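Local atomic coordinates of HpcE (Thermus thermophilus, PDB entry 1WZO), a protein that probably isomerises 2-hydroxyhepta-2,4-diene-1,7-dioate in aromatic-acid breakdown, as a member of the fumarylacetoacetate hydrolase family. Residues K45-A50 against M203-Y208; E99-V104 against V210-T215. All blocks are in the same frame, centred on the assembly; numbering follows the deposited sequence.

Contact 1 of 2, residues K45-A50 against M203-Y208; sequences KILGVA and MTLEPY
Met203 runs past Lys45 in the opposite direction, and its SD lies 3.6 Å from Lys45 CE. The chain of Met203 is extended as far as SD and then bends (chi3 -56°). Met203 CE thus meets Leu47 CD2 tip to tip, at 3.9 Å. Thr204 turns its side chain away from strand 46-50 and offers its backbone instead. Thr204 O accepts a hydrogen bond from Lys45 NZ at 2.9 Å. The donor lies in the carbonyl plane, with a C=O...N angle of 156°. This pins the loop between helix 192-200 and strand 210-212 to the start of strand 46-50, within the fumarylacetoacetate hydrolase fold. Thr204 OG1 is hydrogen-bonded to Asp149 of the second subunit. Leu205 brings CD2 to 4.0 Å from Lys45 CE and packs its side chain on Leu196 and Ile199 of helix 192-200. Glu206 OE1 stays 4.1 Å from Lys45 NZ, beyond a salt bridge. A water bonds to Glu206 OE1 at 2.9 Å and weakly to the backbone N of Lys45. The salt-bridge partner of Lys45 is Asp209, whose OD2 also accepts from Glu206 N. The lysine ammonium is therefore held by a neutral carbonyl and a carboxylate, and Glu206 nearby would be expected to favour its positive charge further.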
loop_
_atom_site.group_PDB
_atom_site.type_symbol
_atom_site.label_atom_id
_atom_site.label_comp_id
_atom_site.label_asym_id
_atom_site.label_seq_id
_atom_site.Cartn_x
_atom_site.Cartn_y
_atom_site.Cartn_z
ATOM N N LYS B 45 -5.061 -3.098 11.048
ATOM C CA LYS B 45 -5.694 -4.230 11.706
ATOM C C LYS B 45 -6.781 -3.749 12.657
ATOM O O LYS B 45 -6.679 -2.670 13.249
ATOM C CB LYS B 45 -4.664 -5.078 12.459
ATOM C CG LYS B 45 -3.734 -4.306 13.383
ATOM C CD LYS B 45 -2.768 -5.273 14.083
ATOM C CE LYS B 45 -1.743 -4.537 14.959
ATOM N NZ LYS B 45 -0.842 -3.656 14.157
ATOM N N ILE B 46 -7.812 -4.575 12.802
ATOM C CA ILE B 46 -8.963 -4.271 13.634
ATOM C C ILE B 46 -9.168 -5.317 14.717
ATOM O O ILE B 46 -9.323 -6.506 14.415
ATOM C CB ILE B 46 -10.245 -4.235 12.771
ATOM C CG1 ILE B 46 -10.043 -3.301 11.571
ATOM C CG2 ILE B 46 -11.440 -3.785 13.619
ATOM C CD1 ILE B 46 -11.087 -3.486 10.463
ATOM N N LEU B 47 -9.178 -4.877 15.973
ATOM C CA LEU B 47 -9.415 -5.773 17.099
ATOM C C LEU B 47 -10.664 -5.333 17.840
ATOM O O LEU B 47 -10.912 -4.139 17.988
ATOM C CB LEU B 47 -8.250 -5.757 18.089
ATOM C CG LEU B 47 -6.900 -6.308 17.632
ATOM C CD1 LEU B 47 -6.136 -5.217 16.903
ATOM C CD2 LEU B 47 -6.099 -6.779 18.843
ATOM N N GLY B 48 -11.443 -6.301 18.308
ATOM C CA GLY B 48 -12.647 -5.987 19.055
ATOM C C GLY B 48 -12.531 -6.625 20.426
ATOM O O GLY B 48 -11.625 -7.433 20.665
ATOM N N VAL B 49 -13.429 -6.261 21.339
ATOM C CA VAL B 49 -13.411 -6.830 22.682
ATOM C C VAL B 49 -14.802 -7.363 22.952
ATOM O O VAL B 49 -15.789 -6.661 22.756
ATOM C CB VAL B 49 -13.065 -5.765 23.744
ATOM C CG1 VAL B 49 -12.830 -6.424 25.098
ATOM C CG2 VAL B 49 -11.839 -4.994 23.315
ATOM N N ALA B 50 -14.886 -8.615 23.385
ATOM C CA ALA B 50 -16.177 -9.217 23.671
ATOM C C ALA B 50 -16.504 -9.002 25.143
ATOM O O ALA B 50 -15.608 -8.794 25.959
ATOM C CB ALA B 50 -16.142 -10.711 23.355
ATOM N N MET B 203 1.469 -6.132 21.491
ATOM C CA MET B 203 1.248 -5.941 20.059
ATOM C C MET B 203 1.396 -4.478 19.661
ATOM O O MET B 203 0.714 -3.618 20.207
ATOM C CB MET B 203 -0.164 -6.414 19.698
ATOM C CG MET B 203 -0.534 -6.280 18.226
ATOM S SD MET B 203 -2.281 -6.609 17.903
ATOM C CE MET B 203 -2.463 -8.255 18.583
ATOM N N THR B 204 2.272 -4.196 18.702
ATOM C CA THR B 204 2.459 -2.823 18.247
ATOM C C THR B 204 1.258 -2.348 17.428
ATOM O O THR B 204 0.909 -2.960 16.415
ATOM C CB THR B 204 3.724 -2.691 17.373
ATOM O OG1 THR B 204 4.872 -3.059 18.142
ATOM C CG2 THR B 204 3.892 -1.248 16.885
ATOM N N LEU B 205 0.610 -1.271 17.869
ATOM C CA LEU B 205 -0.524 -0.738 17.117
ATOM C C LEU B 205 0.024 0.382 16.249
ATOM O O LEU B 205 0.803 1.216 16.711
ATOM C CB LEU B 205 -1.618 -0.210 18.052
ATOM C CG LEU B 205 -2.268 -1.259 18.960
ATOM C CD1 LEU B 205 -3.325 -0.604 19.834
ATOM C CD2 LEU B 205 -2.890 -2.365 18.112
ATOM N N GLU B 206 -0.378 0.397 14.987
ATOM C CA GLU B 206 0.112 1.394 14.049
ATOM C C GLU B 206 -0.983 2.381 13.674
ATOM O O GLU B 206 -2.168 2.108 13.877
ATOM C CB GLU B 206 0.630 0.680 12.792
ATOM C CG GLU B 206 1.594 -0.466 13.115
ATOM C CD GLU B 206 1.964 -1.306 11.903
ATOM O OE1 GLU B 206 1.067 -1.634 11.098
ATOM O OE2 GLU B 206 3.151 -1.659 11.767
ATOM N N PRO B 207 -0.601 3.550 13.127
ATOM C CA PRO B 207 -1.600 4.549 12.728
ATOM C C PRO B 207 -2.641 3.901 11.812
ATOM O O PRO B 207 -2.295 3.159 10.894
ATOM C CB PRO B 207 -0.764 5.598 11.997
ATOM C CG PRO B 207 0.538 5.566 12.764
ATOM C CD PRO B 207 0.767 4.063 12.919
ATOM N N TYR B 208 -3.906 4.189 12.088
ATOM C CA TYR B 208 -5.054 3.671 11.353
ATOM C C TYR B 208 -5.520 2.281 11.765
ATOM O O TYR B 208 -6.452 1.733 11.172
ATOM C CB TYR B 208 -4.828 3.770 9.841
ATOM C CG TYR B 208 -4.719 5.216 9.409
ATOM C CD1 TYR B 208 -3.519 5.735 8.929
ATOM C CD2 TYR B 208 -5.795 6.090 9.576
ATOM C CE1 TYR B 208 -3.387 7.097 8.631
ATOM C CE2 TYR B 208 -5.676 7.450 9.284
ATOM C CZ TYR B 208 -4.468 7.946 8.815
ATOM O OH TYR B 208 -4.337 9.289 8.537
HETATM O O HOH W 1 -1.667 -2.421 10.878
#

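Contact 2 of 2, residues E99-V104 against V210-T215; sequences ELAVVV and VLLTGT
Glu99 CG is anti to the carbonyl carbon (chi1 -41°) and the chain beyond it is extended, which lays the side chain along the backbone of Gly214. Glu99 CD sits 3.4 Å from Gly214 C, and Glu99 OE1 takes a weak hydrogen bond from Gly214 N at 3.0 Å. Thr213 OG1 lies between its backbone N and carbonyl carbon (chi1 58°), where it donates to Leu100 O at 2.7 Å. Thr213 N also donates to Leu100 O, at 3.2 Å, so two donors grip this oxygen. A water joins Thr213 OG1, Gly214 O and Leu100 N. These contacts prolong an antiparallel pairing of strands 94-104 and 210-212 in the core of the fumarylacetoacetate hydrolase fold. Val102 and Leu211 form its hydrogen-bonded pair, with Val102 N to Leu211 O at 2.8 Å and Leu211 N to Val102 O at 2.9 Å. Ala101 with Leu212 and Val103 with Val210 are non-hydrogen-bonded pairs. On their face, Ala101 CB packs 4.0 Å from Leu212 CD2. Val102 and Leu211 point to the other face, beneath helix 192-200. Val102 CG2 also meets Thr213 CG2 there, the two side chains crossing at about a right angle.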
loop_
_atom_site.group_PDB
_atom_site.type_symbol
_atom_site.label_atom_id
_atom_site.label_comp_id
_atom_site.label_asym_id
_atom_site.label_seq_id
_atom_site.Cartn_x
_atom_site.Cartn_y
_atom_site.Cartn_z
ATOM N N GLU B 99 -21.009 -0.007 18.309
ATOM C CA GLU B 99 -19.815 0.176 19.120
ATOM C C GLU B 99 -18.999 1.395 18.751
ATOM O O GLU B 99 -18.940 1.799 17.586
ATOM C CB GLU B 99 -18.905 -1.064 19.015
ATOM C CG GLU B 99 -19.649 -2.391 19.044
ATOM C CD GLU B 99 -18.727 -3.591 19.219
ATOM O OE1 GLU B 99 -17.492 -3.424 19.150
ATOM O OE2 GLU B 99 -19.242 -4.707 19.424
ATOM N N LEU B 100 -18.371 1.986 19.760
ATOM C CA LEU B 100 -17.498 3.125 19.544
ATOM C C LEU B 100 -16.210 2.525 18.984
ATOM O O LEU B 100 -15.658 1.587 19.567
ATOM C CB LEU B 100 -17.187 3.829 20.867
ATOM C CG LEU B 100 -16.132 4.941 20.816
ATOM C CD1 LEU B 100 -16.638 6.107 19.969
ATOM C CD2 LEU B 100 -15.813 5.405 22.237
ATOM N N ALA B 101 -15.751 3.054 17.856
ATOM C CA ALA B 101 -14.522 2.589 17.221
ATOM C C ALA B 101 -13.433 3.634 17.438
ATOM O O ALA B 101 -13.642 4.822 17.186
ATOM C CB ALA B 101 -14.754 2.368 15.727
ATOM N N VAL B 102 -12.274 3.185 17.911
ATOM C CA VAL B 102 -11.148 4.066 18.193
ATOM C C VAL B 102 -10.070 3.904 17.133
ATOM O O VAL B 102 -9.632 2.785 16.847
ATOM C CB VAL B 102 -10.549 3.737 19.575
ATOM C CG1 VAL B 102 -9.427 4.710 19.917
ATOM C CG2 VAL B 102 -11.653 3.773 20.627
ATOM N N VAL B 103 -9.642 5.022 16.558
ATOM C CA VAL B 103 -8.625 5.004 15.511
ATOM C C VAL B 103 -7.275 5.473 16.037
ATOM O O VAL B 103 -7.144 6.596 16.517
ATOM C CB VAL B 103 -9.051 5.900 14.332
ATOM C CG1 VAL B 103 -8.083 5.731 13.161
ATOM C CG2 VAL B 103 -10.478 5.550 13.914
ATOM N N VAL B 104 -6.273 4.605 15.940
ATOM C CA VAL B 104 -4.925 4.907 16.407
ATOM C C VAL B 104 -4.250 5.940 15.505
ATOM O O VAL B 104 -4.325 5.842 14.282
ATOM C CB VAL B 104 -4.064 3.619 16.457
ATOM C CG1 VAL B 104 -2.648 3.946 16.872
ATOM C CG2 VAL B 104 -4.681 2.628 17.449
ATOM N N VAL B 210 -7.535 -0.134 14.218
ATOM C CA VAL B 210 -8.808 0.179 14.869
ATOM C C VAL B 210 -9.169 -0.728 16.041
ATOM O O VAL B 210 -8.949 -1.942 15.996
ATOM C CB VAL B 210 -9.969 0.110 13.839
ATOM C CG1 VAL B 210 -11.315 0.352 14.533
ATOM C CG2 VAL B 210 -9.737 1.128 12.725
ATOM N N LEU B 211 -9.725 -0.121 17.088
ATOM C CA LEU B 211 -10.160 -0.855 18.265
ATOM C C LEU B 211 -11.666 -0.710 18.393
ATOM O O LEU B 211 -12.185 0.412 18.424
ATOM C CB LEU B 211 -9.485 -0.303 19.527
ATOM C CG LEU B 211 -10.049 -0.775 20.875
ATOM C CD1 LEU B 211 -9.838 -2.276 21.043
ATOM C CD2 LEU B 211 -9.364 -0.010 22.003
ATOM N N LEU B 212 -12.365 -1.841 18.438
ATOM C CA LEU B 212 -13.815 -1.862 18.602
ATOM C C LEU B 212 -13.987 -2.095 20.096
ATOM O O LEU B 212 -13.438 -3.049 20.652
ATOM C CB LEU B 212 -14.434 -3.007 17.794
ATOM C CG LEU B 212 -14.124 -2.968 16.293
ATOM C CD1 LEU B 212 -14.801 -4.143 15.597
ATOM C CD2 LEU B 212 -14.594 -1.642 15.701
ATOM N N THR B 213 -14.759 -1.235 20.747
ATOM C CA THR B 213 -14.907 -1.308 22.192
ATOM C C THR B 213 -16.042 -2.125 22.798
ATOM O O THR B 213 -16.223 -2.123 24.013
ATOM C CB THR B 213 -14.934 0.122 22.762
ATOM O OG1 THR B 213 -16.002 0.860 22.154
ATOM C CG2 THR B 213 -13.606 0.828 22.451
ATOM N N GLY B 214 -16.797 -2.829 21.967
ATOM C CA GLY B 214 -17.873 -3.655 22.488
ATOM C C GLY B 214 -19.232 -2.987 22.480
ATOM O O GLY B 214 -19.372 -1.846 22.035
ATOM N N THR B 215 -20.235 -3.699 22.984
ATOM C CA THR B 215 -21.594 -3.173 23.019
ATOM C C THR B 215 -22.420 -3.840 24.116
ATOM O O THR B 215 -22.147 -4.976 24.513
ATOM C CB THR B 215 -22.311 -3.411 21.667
ATOM O OG1 THR B 215 -23.405 -2.501 21.527
ATOM C CG2 THR B 215 -22.843 -4.841 21.587
HETATM O O HOH W 2 -18.633 0.644 22.648
#

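In the fold
The centres of the two contacts are about 9 Å apart. Strand 210-212 joins them, parallel to strand 46-50 and antiparallel to strand 94-104. Leu47 O lies 2.8 Å from Leu212 N, a probable hydrogen bond between the contacts. Tyr208 N and Val104 O make another probable one, also at 2.8 Å. Helix 192-200 packs on side chains of both contacts. Contact 1 lies beside the second subunit, while no other chain touches the segments of contact 2. Glu99 of contact 2 has the carboxylates of Glu97 and Asp128 close by. Such an acidic cluster is consistent with the divalent-metal site of fumarylacetoacetate hydrolase relatives.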